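Local structure of reducing-end xylose-releasing exo-oligoxylanase Rex8A (Paenibacillus barcinonensis, 6SUD) at residues A126-E131 and P195-P200; F132-L137 and K159-C164. The protein hydrolyses linear and branched xylooligosaccharides as an exo-oligoxylanase, releasing xylose from their reducing ends in the breakdown of xylan. The protein carries 1 engineered substitution. All coordinates share one frame; numbering follows the deposited sequence.

Contact 1: A126-E131 and P195-P200; sequences APDGEE and PSYHLP. With XYP (beta-D-xylopyranose), chain K.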
loop_
_atom_site.group_PDB
_atom_site.type_symbol
_atom_site.label_atom_id
_atom_site.label_comp_id
_atom_site.label_asym_id
_atom_site.label_seq_id
_atom_site.Cartn_x
_atom_site.Cartn_y
_atom_site.Cartn_z
ATOM N N ALA A 126 -0.843 13.059 1.460
ATOM C CA ALA A 126 -0.012 11.893 1.820
ATOM C C ALA A 126 0.305 11.120 0.543
ATOM O O ALA A 126 -0.563 10.431 0.015
ATOM C CB ALA A 126 -0.739 11.038 2.826
ATOM N N PRO A 127 1.529 11.249 -0.014
ATOM C CA PRO A 127 1.868 10.637 -1.301
ATOM C C PRO A 127 1.535 9.145 -1.475
ATOM O O PRO A 127 1.312 8.756 -2.596
ATOM C CB PRO A 127 3.393 10.825 -1.401
ATOM C CG PRO A 127 3.698 12.031 -0.544
ATOM C CD PRO A 127 2.618 12.080 0.517
ATOM N N ASP A 128 1.499 8.333 -0.411
ATOM C CA ASP A 128 1.129 6.898 -0.571
ATOM C C ASP A 128 -0.345 6.805 -0.980
ATOM O O ASP A 128 -0.758 5.760 -1.563
ATOM C CB ASP A 128 1.410 6.048 0.669
ATOM C CG ASP A 128 0.732 6.500 1.948
ATOM O OD1 ASP A 128 0.453 7.727 2.093
ATOM O OD2 ASP A 128 0.505 5.616 2.813
ATOM N N GLY A 129 -1.128 7.835 -0.674
ATOM C CA GLY A 129 -2.516 7.935 -1.157
ATOM C C GLY A 129 -2.542 8.100 -2.667
ATOM O O GLY A 129 -3.090 7.228 -3.367
ATOM N N GLU A 130 -1.927 9.175 -3.157
ATOM C CA GLU A 130 -1.877 9.531 -4.602
ATOM C C GLU A 130 -1.405 8.335 -5.444
ATOM O O GLU A 130 -2.056 8.020 -6.446
ATOM C CB GLU A 130 -0.986 10.762 -4.823
ATOM C CG GLU A 130 -1.701 12.100 -4.633
ATOM C CD GLU A 130 -2.139 12.479 -3.224
ATOM O OE1 GLU A 130 -1.944 11.682 -2.301
ATOM O OE2 GLU A 130 -2.640 13.589 -3.039
ATOM N N GLU A 131 -0.332 7.656 -5.065
ATOM C CA GLU A 131 0.220 6.573 -5.922
ATOM C C GLU A 131 -0.727 5.363 -5.953
ATOM O O GLU A 131 -0.838 4.739 -7.005
ATOM C CB GLU A 131 1.632 6.210 -5.485
ATOM C CG GLU A 131 1.708 5.643 -4.095
ATOM C CD GLU A 131 3.137 5.420 -3.666
ATOM O OE1 GLU A 131 4.014 5.411 -4.550
ATOM O OE2 GLU A 131 3.364 5.300 -2.451
ATOM N N PRO A 195 10.153 4.670 3.677
ATOM C CA PRO A 195 10.379 3.483 2.841
ATOM C C PRO A 195 9.124 2.694 2.433
ATOM O O PRO A 195 9.104 2.128 1.388
ATOM C CB PRO A 195 11.282 2.608 3.721
ATOM C CG PRO A 195 12.021 3.597 4.592
ATOM C CD PRO A 195 11.027 4.712 4.858
ATOM N N SER A 196 8.080 2.699 3.247
ATOM C CA SER A 196 6.811 1.978 2.956
ATOM C C SER A 196 6.067 2.639 1.782
ATOM O O SER A 196 5.158 2.009 1.221
ATOM C CB SER A 196 5.964 1.913 4.193
ATOM O OG SER A 196 5.379 3.180 4.424
ATOM N N TYR A 197 6.416 3.872 1.428
ATOM C CA TYR A 197 5.786 4.604 0.295
ATOM C C TYR A 197 6.376 4.168 -1.053
ATOM O O TYR A 197 5.800 4.562 -2.088
ATOM C CB TYR A 197 5.992 6.112 0.453
ATOM C CG TYR A 197 5.201 6.808 1.534
ATOM C CD1 TYR A 197 4.519 6.132 2.531
ATOM C CD2 TYR A 197 5.171 8.189 1.571
ATOM C CE1 TYR A 197 3.815 6.811 3.515
ATOM C CE2 TYR A 197 4.477 8.888 2.546
ATOM C CZ TYR A 197 3.795 8.196 3.532
ATOM O OH TYR A 197 3.096 8.886 4.492
ATOM N N HIS A 198 7.490 3.431 -1.063
ATOM C CA HIS A 198 8.237 3.069 -2.298
ATOM C C HIS A 198 7.628 1.828 -2.944
ATOM O O HIS A 198 7.746 0.732 -2.384
ATOM C CB HIS A 198 9.734 2.886 -2.024
ATOM C CG HIS A 198 10.391 4.170 -1.672
ATOM N ND1 HIS A 198 11.254 4.836 -2.537
ATOM C CD2 HIS A 198 10.228 4.971 -0.593
ATOM C CE1 HIS A 198 11.632 5.959 -1.956
ATOM N NE2 HIS A 198 11.029 6.048 -0.751
ATOM N N LEU A 199 7.042 2.024 -4.119
ATOM C CA LEU A 199 6.290 0.978 -4.846
ATOM C C LEU A 199 6.882 0.857 -6.240
ATOM O O LEU A 199 6.230 1.215 -7.221
ATOM C CB LEU A 199 4.813 1.363 -4.923
ATOM C CG LEU A 199 4.112 1.693 -3.611
ATOM C CD1 LEU A 199 2.707 2.149 -3.913
ATOM C CD2 LEU A 199 4.071 0.513 -2.661
ATOM N N PRO A 200 8.118 0.340 -6.368
ATOM C CA PRO A 200 8.786 0.244 -7.668
ATOM C C PRO A 200 7.929 -0.464 -8.726
ATOM O O PRO A 200 7.984 -0.091 -9.876
ATOM C CB PRO A 200 10.085 -0.517 -7.345
ATOM C CG PRO A 200 9.817 -1.138 -5.987
ATOM C CD PRO A 200 8.987 -0.101 -5.276
HETATM O O1 XYP K . -1.237 8.077 9.459
HETATM C C1 XYP K . -0.938 8.225 8.052
HETATM C C2 XYP K . -0.140 7.058 7.465
HETATM C C3 XYP K . 0.257 7.315 6.016
HETATM C C4 XYP K . -0.790 8.202 5.353
HETATM C C5 XYP K . -2.148 7.934 5.991
HETATM O O2 XYP K . 1.015 6.758 8.258
HETATM O O3 XYP K . 0.407 6.038 5.373
HETATM O O4 XYP K . -0.431 9.573 5.544
HETATM O O5 XYP K . -2.185 8.321 7.364
#

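Contact 2: F132-L137 and K159-C164; sequences FFAMAL and KILHAC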
loop_
_atom_site.group_PDB
_atom_site.type_symbol
_atom_site.label_atom_id
_atom_site.label_comp_id
_atom_site.label_asym_id
_atom_site.label_seq_id
_atom_site.Cartn_x
_atom_site.Cartn_y
_atom_site.Cartn_z
ATOM N N PHE A 132 -1.448 5.052 -4.874
ATOM C CA PHE A 132 -2.464 3.966 -4.928
ATOM C C PHE A 132 -3.686 4.408 -5.726
ATOM O O PHE A 132 -4.242 3.564 -6.434
ATOM C CB PHE A 132 -2.921 3.498 -3.548
ATOM C CG PHE A 132 -2.172 2.300 -3.027
ATOM C CD1 PHE A 132 -0.921 2.453 -2.455
ATOM C CD2 PHE A 132 -2.741 1.031 -3.036
ATOM C CE1 PHE A 132 -0.227 1.360 -1.957
ATOM C CE2 PHE A 132 -2.053 -0.059 -2.522
ATOM C CZ PHE A 132 -0.796 0.111 -1.974
ATOM N N PHE A 133 -4.143 5.651 -5.567
ATOM C CA PHE A 133 -5.303 6.153 -6.344
ATOM C C PHE A 133 -4.984 5.939 -7.823
ATOM O O PHE A 133 -5.771 5.320 -8.555
ATOM C CB PHE A 133 -5.587 7.632 -6.075
ATOM C CG PHE A 133 -6.382 7.987 -4.841
ATOM C CD1 PHE A 133 -7.589 7.374 -4.549
ATOM C CD2 PHE A 133 -5.973 9.030 -4.024
ATOM C CE1 PHE A 133 -8.327 7.767 -3.445
ATOM C CE2 PHE A 133 -6.713 9.419 -2.909
ATOM C CZ PHE A 133 -7.900 8.788 -2.635
ATOM N N ALA A 134 -3.810 6.422 -8.249
ATOM C CA ALA A 134 -3.378 6.393 -9.655
ATOM C C ALA A 134 -3.336 4.937 -10.143
ATOM O O ALA A 134 -3.900 4.648 -11.212
ATOM C CB ALA A 134 -2.040 7.070 -9.786
ATOM N N MET A 135 -2.709 4.041 -9.385
ATOM C CA MET A 135 -2.588 2.622 -9.801
ATOM C C MET A 135 -3.977 1.981 -9.870
ATOM O O MET A 135 -4.264 1.278 -10.849
ATOM C CB MET A 135 -1.692 1.825 -8.853
ATOM C CG MET A 135 -1.349 0.434 -9.367
ATOM S SD MET A 135 -0.113 0.479 -10.699
ATOM C CE MET A 135 -1.120 0.460 -12.178
ATOM N N ALA A 136 -4.823 2.206 -8.873
ATOM C CA ALA A 136 -6.184 1.618 -8.851
ATOM C C ALA A 136 -7.002 2.137 -10.046
ATOM O O ALA A 136 -7.728 1.325 -10.681
ATOM C CB ALA A 136 -6.849 1.897 -7.535
ATOM N N LEU A 137 -6.894 3.428 -10.362
ATOM C CA LEU A 137 -7.648 4.052 -11.489
ATOM C C LEU A 137 -7.140 3.495 -12.826
ATOM O O LEU A 137 -7.971 3.197 -13.718
ATOM C CB LEU A 137 -7.485 5.565 -11.432
ATOM C CG LEU A 137 -8.389 6.282 -10.437
ATOM C CD1 LEU A 137 -7.838 7.660 -10.128
ATOM C CD2 LEU A 137 -9.809 6.359 -10.966
ATOM N N LYS A 159 -3.842 12.714 -14.520
ATOM C CA LYS A 159 -3.978 14.022 -13.830
ATOM C C LYS A 159 -3.281 13.990 -12.462
ATOM O O LYS A 159 -2.556 14.945 -12.141
ATOM C CB LYS A 159 -5.464 14.327 -13.665
ATOM C CG LYS A 159 -5.808 15.628 -12.974
ATOM C CD LYS A 159 -7.307 15.832 -12.932
ATOM C CE LYS A 159 -7.723 16.919 -11.973
ATOM N NZ LYS A 159 -9.112 17.346 -12.245
ATOM N N ILE A 160 -3.525 12.949 -11.660
ATOM C CA ILE A 160 -2.862 12.794 -10.331
ATOM C C ILE A 160 -1.344 12.744 -10.547
ATOM O O ILE A 160 -0.616 13.528 -9.895
ATOM C CB ILE A 160 -3.389 11.551 -9.583
ATOM C CG1 ILE A 160 -4.893 11.656 -9.330
ATOM C CG2 ILE A 160 -2.598 11.339 -8.295
ATOM C CD1 ILE A 160 -5.508 10.430 -8.673
ATOM N N LEU A 161 -0.864 11.867 -11.432
ATOM C CA LEU A 161 0.593 11.618 -11.597
ATOM C C LEU A 161 1.252 12.832 -12.270
ATOM O O LEU A 161 2.437 13.079 -11.992
ATOM C CB LEU A 161 0.825 10.339 -12.406
ATOM C CG LEU A 161 0.459 9.027 -11.712
ATOM C CD1 LEU A 161 0.947 7.846 -12.535
ATOM C CD2 LEU A 161 1.034 8.962 -10.304
ATOM N N HIS A 162 0.526 13.576 -13.106
ATOM C CA HIS A 162 1.024 14.876 -13.644
ATOM C C HIS A 162 1.367 15.821 -12.482
ATOM O O HIS A 162 2.501 16.348 -12.458
ATOM C CB HIS A 162 0.021 15.547 -14.582
ATOM C CG HIS A 162 0.507 16.889 -15.009
ATOM N ND1 HIS A 162 1.515 17.027 -15.929
ATOM C CD2 HIS A 162 0.182 18.139 -14.605
ATOM C CE1 HIS A 162 1.779 18.305 -16.100
ATOM N NE2 HIS A 162 0.981 19.010 -15.292
ATOM N N ALA A 163 0.426 16.038 -11.556
ATOM C CA ALA A 163 0.621 16.930 -10.392
ATOM C C ALA A 163 1.774 16.382 -9.536
ATOM O O ALA A 163 2.632 17.167 -9.109
ATOM C CB ALA A 163 -0.663 17.078 -9.624
ATOM N N CYS A 164 1.843 15.061 -9.352
ATOM C CA CYS A 164 2.897 14.393 -8.543
ATOM C C CYS A 164 4.294 14.809 -9.017
ATOM O O CYS A 164 5.183 14.948 -8.168
ATOM C CB CYS A 164 2.782 12.881 -8.630
ATOM S SG CYS A 164 1.397 12.241 -7.655
#

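Contact 1: A126-E131 and P195-P200
The carboxylate of Asp-128 lies almost flat over one face of the Tyr-197 ring, the two planes only 14° apart. Two measurements establish the stack: Asp-128 CG is 3.5 Å from Tyr-197 CE1, and Asp-128 CB sits 3.9 Å from the ring centroid, 22° off the normal, in a CH-pi contact. The first torsion of Asp-128 (chi1 58°) sets CG between the backbone N and the carbonyl carbon, a crowded position that swings the acid across the ring toward the sugar. There Asp-128 OD2 accepts a hydrogen bond of 2.6 Å from O3 of the xylose. Tyr-197 OH reaches the same sugar by contact alone, 3.6 Å from xylose C3. An alanine in place of Tyr-197 would probably open a gap beneath the Asp-128 carboxylate, leaving it freer to turn away from the sugar.

A second close patch lies one turn further along helix 127-144. The extended side chain of Glu-131 ends against the backbone of Tyr-197, its OE2 2.6 Å from Tyr-197 O, while the methyl Leu-199 CD1 packs 3.3 Å from Glu-131 CD. Glu-131 OE1 is hydrogen-bonded to Tyr-203, whose hydroxyl also bonds to Leu-199 N, tying the acid to the start of helix 200-209. The looser side is at Pro-127, whose CD approaches Tyr-197 CE2 obliquely and no nearer than 4.2 Å.

The xylose is also hydrogen-bonded to Asp-265, Glu-70 and Arg-268; Glu-70 and Asp-265 are the inferred proton donor and acceptor. A helix start and a loop thus line one side of the sugar, consistent with the central substrate cleft of the family 8 glycoside hydrolase (alpha/alpha)6 barrel.

Contact 2: F132-L137 and K159-C164
Leu-137 N donates to Phe-133 O at 2.8 Å, a backbone bond that places these two residues one helical turn apart, both facing Ile-160. The methyl Ile-160 CD1 bridges them: it lies 3.8 Å from Phe-133 CB and 3.9 Å from Leu-137 CD1. CG1 of Ile-160 is anti to its carbonyl carbon (chi1 -61°), and with chi2 at 176° the chain runs out extended, delivering CD1 to the opposite helix. The Leu-137 side chain crosses it at about a right angle. Beside this pair, Leu-161 brings its branched end over Ala-134, with CD2 3.6 Å from Ala-134 CB.

Beyond its CB, Phe-133 turns away from 159-164, and its ring meets Phe-110 and helix 69-81. Leu-161 also packs on Phe-206 of helix 200-209.

The side-chain contacts are all apolar, and the axes of the two short helical segments approach to 9.5 Å, with an angle of 148° between their N-to-C directions. The backbones pair most closely at the small Ala-134, with Ala-134 CA 6.5 Å from Ile-160 CA. Two helices that follow one another in the chain and run roughly antiparallel make an alpha-alpha hairpin, consistent with the (alpha/alpha)6 barrel known for family 8 glycoside hydrolases.

How the contacts relate
Helix 127-144 joins the two contacts: its first turn, in 126-131, serves contact 1, and 132-137 follows directly to serve contact 2. Along the chain the order is 126-131, 132-137, 159-164 and 195-200, so the pairing with helix 153-170 falls within the span that contact 1 brings together. The centres are 11 Å apart, contact 1 lying about 7 Å and contact 2 about 14 Å from the chain centre. They also touch, with Leu-199 CD1 3.6 Å from Phe-132 CE1. One helix therefore presents its start to the sugar and packs its next turns against a hairpin partner, linking the xylose site to the barrel's helical framework.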